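Long-range contact in ABC transporter substrate-binding protein (Vibrio cholerae, PDB 3LKV), which probably serves as the periplasmic substrate-binding component of an ABC transporter, and holds phenylalanine in its ligand pocket: residues A[221-229]-A[234-242]. Sequence-based numbering, arbitrary orientation.
Sequences TPVFGAATS and GAIASLGFD. With ZN (zinc ion), chain E.
Gly225 N gives its hydrogen to Ala237 O at 2.9 Å and an almost straight 172°, one of three backbone bonds joining segments 221-229 and 234-242, whose strands 223-225 and 237-240 run parallel. The others are Ile236 N, just before the second strand, to Val223 O, and Leu239 N to Gly225 O at 3.2 Å. Gly225 O also takes a CA-H...O contact from Ser238.

Apolar contacts cover one side of this ladder. Phe224 lays its ring along the neighbouring strand because chi1 of 178° sets CG anti to the backbone N: Ala237 O and Ser238 CA lie over one face, CD1 meets Ala237 CB at 3.9 Å, and CZ reaches Leu239 CB. Ile133 and His129 of helix 126-136 pack on the same ring. Near the start of the pair, Ile236 CD1 touches Pro222 CB at 3.6 Å; just before it, Thr221 OG1 binds zinc.

Beyond the direct bonds, water takes over. One molecule links Val223 N to Gly234 O, and another spans Ala226 O and Phe241 N. A third accepts from Gly240 N and sits 2.5 Å from Thr228 OG1 and 2.8 Å from Ser238 OG. Gly240 CA lies 4.2 Å from Ala227 CA, so the two backbones meet directly.

Helix 228-232, ended by a Schellman motif with Gly234 as its C-prime residue, connects the strands of this beta-alpha-beta unit. Direct bonds thus fix the register, while waters link polar groups beyond them, including at the C-terminal end, where Ala227 comes near the bound phenylalanine.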
ATOM      1  N   THR A 221     -34.936   0.504 -17.318  1.00 26.55           N
ATOM      2  CA  THR A 221     -34.270   1.392 -18.241  1.00 25.87           C
ATOM      3  C   THR A 221     -32.776   1.016 -18.248  1.00 24.84           C
ATOM      4  O   THR A 221     -32.200   0.831 -17.187  1.00 24.33           O
ATOM      5  CB  THR A 221     -34.471   2.787 -17.758  1.00 26.14           C
ATOM      6  OG1 THR A 221     -35.870   3.035 -17.831  1.00 28.51           O
ATOM      7  CG2 THR A 221     -33.649   3.843 -18.569  1.00 23.92           C
ATOM      8  N   PRO A 222     -32.184   0.837 -19.433  1.00 24.00           N
ATOM      9  CA  PRO A 222     -30.773   0.517 -19.514  1.00 23.67           C
ATOM     10  C   PRO A 222     -29.927   1.727 -19.192  1.00 23.81           C
ATOM     11  O   PRO A 222     -30.401   2.832 -19.377  1.00 24.32           O
ATOM     12  CB  PRO A 222     -30.582   0.170 -20.959  1.00 23.13           C
ATOM     13  CG  PRO A 222     -31.761   0.777 -21.680  1.00 25.37           C
ATOM     14  CD  PRO A 222     -32.867   0.698 -20.732  1.00 25.05           C
ATOM     15  N   VAL A 223     -28.712   1.501 -18.707  1.00 23.83           N
ATOM     16  CA  VAL A 223     -27.708   2.537 -18.469  1.00 23.53           C
ATOM     17  C   VAL A 223     -26.535   2.282 -19.414  1.00 24.17           C
ATOM     18  O   VAL A 223     -26.043   1.170 -19.491  1.00 24.31           O
ATOM     19  CB  VAL A 223     -27.247   2.459 -16.992  1.00 23.37           C
ATOM     20  CG1 VAL A 223     -26.081   3.428 -16.671  1.00 22.85           C
ATOM     21  CG2 VAL A 223     -28.417   2.700 -16.105  1.00 23.70           C
ATOM     22  N   PHE A 224     -26.121   3.305 -20.152  1.00 24.56           N
ATOM     23  CA  PHE A 224     -24.909   3.265 -20.951  1.00 24.38           C
ATOM     24  C   PHE A 224     -23.838   4.020 -20.169  1.00 24.77           C
ATOM     25  O   PHE A 224     -24.082   5.140 -19.715  1.00 24.87           O
ATOM     26  CB  PHE A 224     -25.093   3.951 -22.307  1.00 25.24           C
ATOM     27  CG  PHE A 224     -23.852   3.958 -23.125  1.00 25.04           C
ATOM     28  CD1 PHE A 224     -23.531   2.887 -23.913  1.00 29.11           C
ATOM     29  CD2 PHE A 224     -22.956   4.986 -23.011  1.00 28.53           C
ATOM     30  CE1 PHE A 224     -22.324   2.850 -24.604  1.00 30.48           C
ATOM     31  CE2 PHE A 224     -21.744   4.975 -23.698  1.00 29.86           C
ATOM     32  CZ  PHE A 224     -21.423   3.912 -24.498  1.00 29.80           C
ATOM     33  N   GLY A 225     -22.666   3.405 -20.025  1.00 24.21           N
ATOM     34  CA  GLY A 225     -21.606   3.953 -19.211  1.00 24.41           C
ATOM     35  C   GLY A 225     -20.481   4.634 -19.980  1.00 24.00           C
ATOM     36  O   GLY A 225     -19.987   4.126 -20.984  1.00 24.47           O
ATOM     37  N   ALA A 226     -20.017   5.756 -19.476  1.00 23.84           N
ATOM     38  CA  ALA A 226     -18.855   6.439 -20.084  1.00 23.36           C
ATOM     39  C   ALA A 226     -17.552   5.859 -19.520  1.00 23.27           C
ATOM     40  O   ALA A 226     -16.442   6.229 -19.937  1.00 25.26           O
ATOM     41  CB  ALA A 226     -18.978   7.960 -19.841  1.00 23.31           C
ATOM     42  N   ALA A 227     -17.692   4.963 -18.555  1.00 22.13           N
ATOM     43  CA  ALA A 227     -16.551   4.340 -17.882  1.00 22.94           C
ATOM     44  C   ALA A 227     -16.821   2.853 -17.752  1.00 22.39           C
ATOM     45  O   ALA A 227     -17.933   2.451 -17.443  1.00 23.49           O
ATOM     46  CB  ALA A 227     -16.336   4.950 -16.475  1.00 21.25           C
ATOM     47  N   THR A 228     -15.778   2.068 -17.900  1.00 23.58           N
ATOM     48  CA  THR A 228     -15.803   0.597 -17.741  1.00 24.28           C
ATOM     49  C   THR A 228     -16.243   0.160 -16.357  1.00 24.04           C
ATOM     50  O   THR A 228     -16.967  -0.831 -16.215  1.00 24.46           O
ATOM     51  CB  THR A 228     -14.416   0.046 -18.001  1.00 24.75           C
ATOM     52  OG1 THR A 228     -14.008   0.489 -19.287  1.00 27.46           O
ATOM     53  CG2 THR A 228     -14.366  -1.474 -17.941  1.00 24.05           C
ATOM     54  N   SER A 229     -15.825   0.897 -15.336  1.00 23.76           N
ATOM     55  CA  SER A 229     -16.260   0.600 -13.980  1.00 24.52           C
ATOM     56  C   SER A 229     -17.805   0.594 -13.930  1.00 24.81           C
ATOM     57  O   SER A 229     -18.399  -0.111 -13.129  1.00 23.15           O
ATOM     58  CB  SER A 229     -15.662   1.590 -12.969  1.00 25.28           C
ATOM     59  OG  SER A 229     -15.914   2.961 -13.355  1.00 28.42           O
ATOM     60  N   GLY A 234     -23.336  -3.074 -13.799  1.00 30.54           N
ATOM     61  CA  GLY A 234     -24.651  -3.302 -14.433  1.00 29.51           C
ATOM     62  C   GLY A 234     -25.135  -2.393 -15.553  1.00 28.13           C
ATOM     63  O   GLY A 234     -26.221  -2.589 -16.063  1.00 27.87           O
ATOM     64  N   ALA A 235     -24.345  -1.406 -15.956  1.00 27.08           N
ATOM     65  CA  ALA A 235     -24.596  -0.739 -17.225  1.00 26.59           C
ATOM     66  C   ALA A 235     -24.576  -1.818 -18.323  1.00 26.40           C
ATOM     67  O   ALA A 235     -23.812  -2.763 -18.251  1.00 26.89           O
ATOM     68  CB  ALA A 235     -23.525   0.327 -17.506  1.00 25.27           C
ATOM     69  N   ILE A 236     -25.389  -1.677 -19.345  1.00 26.60           N
ATOM     70  CA  ILE A 236     -25.353  -2.663 -20.439  1.00 26.87           C
ATOM     71  C   ILE A 236     -24.116  -2.605 -21.349  1.00 26.43           C
ATOM     72  O   ILE A 236     -23.692  -3.615 -21.907  1.00 26.12           O
ATOM     73  CB  ILE A 236     -26.623  -2.607 -21.277  1.00 26.88           C
ATOM     74  CG1 ILE A 236     -26.774  -1.284 -22.008  1.00 26.83           C
ATOM     75  CG2 ILE A 236     -27.807  -2.872 -20.375  1.00 28.39           C
ATOM     76  CD1 ILE A 236     -27.990  -1.280 -22.943  1.00 28.09           C
ATOM     77  N   ALA A 237     -23.517  -1.433 -21.463  1.00 25.48           N
ATOM     78  CA  ALA A 237     -22.412  -1.246 -22.343  1.00 24.83           C
ATOM     79  C   ALA A 237     -21.646  -0.048 -21.843  1.00 24.83           C
ATOM     80  O   ALA A 237     -22.214   0.806 -21.138  1.00 25.17           O
ATOM     81  CB  ALA A 237     -22.901  -0.998 -23.734  1.00 23.34           C
ATOM     82  N   SER A 238     -20.384   0.058 -22.233  1.00 24.76           N
ATOM     83  CA  SER A 238     -19.612   1.264 -21.947  1.00 25.34           C
ATOM     84  C   SER A 238     -18.538   1.479 -22.961  1.00 25.55           C
ATOM     85  O   SER A 238     -18.085   0.522 -23.609  1.00 26.79           O
ATOM     86  CB  SER A 238     -18.989   1.165 -20.560  1.00 25.67           C
ATOM     87  OG  SER A 238     -18.080   0.077 -20.513  1.00 27.88           O
ATOM     88  N   LEU A 239     -18.083   2.719 -23.092  1.00 25.69           N
ATOM     89  CA  LEU A 239     -16.950   2.998 -23.971  1.00 26.19           C
ATOM     90  C   LEU A 239     -15.966   3.931 -23.266  1.00 26.93           C
ATOM     91  O   LEU A 239     -15.895   5.128 -23.551  1.00 27.64           O
ATOM     92  CB  LEU A 239     -17.433   3.573 -25.311  1.00 25.65           C
ATOM     93  CG  LEU A 239     -16.377   3.797 -26.381  1.00 28.04           C
ATOM     94  CD1 LEU A 239     -15.827   2.436 -26.820  1.00 26.07           C
ATOM     95  CD2 LEU A 239     -16.939   4.593 -27.570  1.00 30.13           C
ATOM     96  N   GLY A 240     -15.215   3.376 -22.334  1.00 27.14           N
ATOM     97  CA  GLY A 240     -14.389   4.201 -21.451  1.00 27.28           C
ATOM     98  C   GLY A 240     -12.903   4.043 -21.689  1.00 26.97           C
ATOM     99  O   GLY A 240     -12.458   3.132 -22.394  1.00 27.12           O
ATOM    100  N   PHE A 241     -12.129   4.920 -21.071  1.00 26.28           N
ATOM    101  CA  PHE A 241     -10.662   4.819 -21.128  1.00 25.95           C
ATOM    102  C   PHE A 241     -10.177   3.797 -20.129  1.00 25.48           C
ATOM    103  O   PHE A 241     -10.933   3.306 -19.271  1.00 24.91           O
ATOM    104  CB  PHE A 241     -10.014   6.168 -20.797  1.00 26.09           C
ATOM    105  CG  PHE A 241     -10.381   7.249 -21.753  1.00 26.60           C
ATOM    106  CD1 PHE A 241      -9.956   7.185 -23.054  1.00 25.76           C
ATOM    107  CD2 PHE A 241     -11.187   8.309 -21.363  1.00 23.45           C
ATOM    108  CE1 PHE A 241     -10.342   8.186 -23.981  1.00 28.64           C
ATOM    109  CE2 PHE A 241     -11.530   9.287 -22.259  1.00 25.72           C
ATOM    110  CZ  PHE A 241     -11.120   9.222 -23.584  1.00 25.96           C
ATOM    111  N   ASP A 242      -8.897   3.490 -20.260  1.00 25.02           N
ATOM    112  CA  ASP A 242      -8.204   2.598 -19.352  1.00 25.16           C
ATOM    113  C   ASP A 242      -7.508   3.505 -18.322  1.00 23.36           C
ATOM    114  O   ASP A 242      -6.477   4.087 -18.607  1.00 22.67           O
ATOM    115  CB  ASP A 242      -7.188   1.734 -20.130  1.00 25.72           C
ATOM    116  CG  ASP A 242      -6.395   0.807 -19.222  1.00 28.57           C
ATOM    117  OD1 ASP A 242      -6.401   0.985 -17.972  1.00 33.68           O
ATOM    118  OD2 ASP A 242      -5.761  -0.106 -19.766  1.00 32.83           O
TER
HETATM  119 ZN    ZN E 403     -37.043   4.350 -19.227  0.50 64.70          ZN
HETATM  120  O   HOH W   1     -28.192  -1.140 -17.538  1.00 20.75           O
HETATM  121  O   HOH W   2     -13.746   6.873 -19.457  1.00 28.04           O
HETATM  122  O   HOH W   3     -13.314   3.666 -18.054  1.00 22.90           O
HETATM  123  O   HOH W   4     -15.516   0.687 -21.318  1.00 23.14           O
HETATM  124  O   HOH W   5     -11.188   0.502 -19.670  1.00 29.81           O
HETATM  125  O   HOH W   6     -39.451   4.104 -19.749  1.00 30.86           O
HETATM  126  O   HOH W   7     -36.719   2.550 -20.645  1.00 39.63           O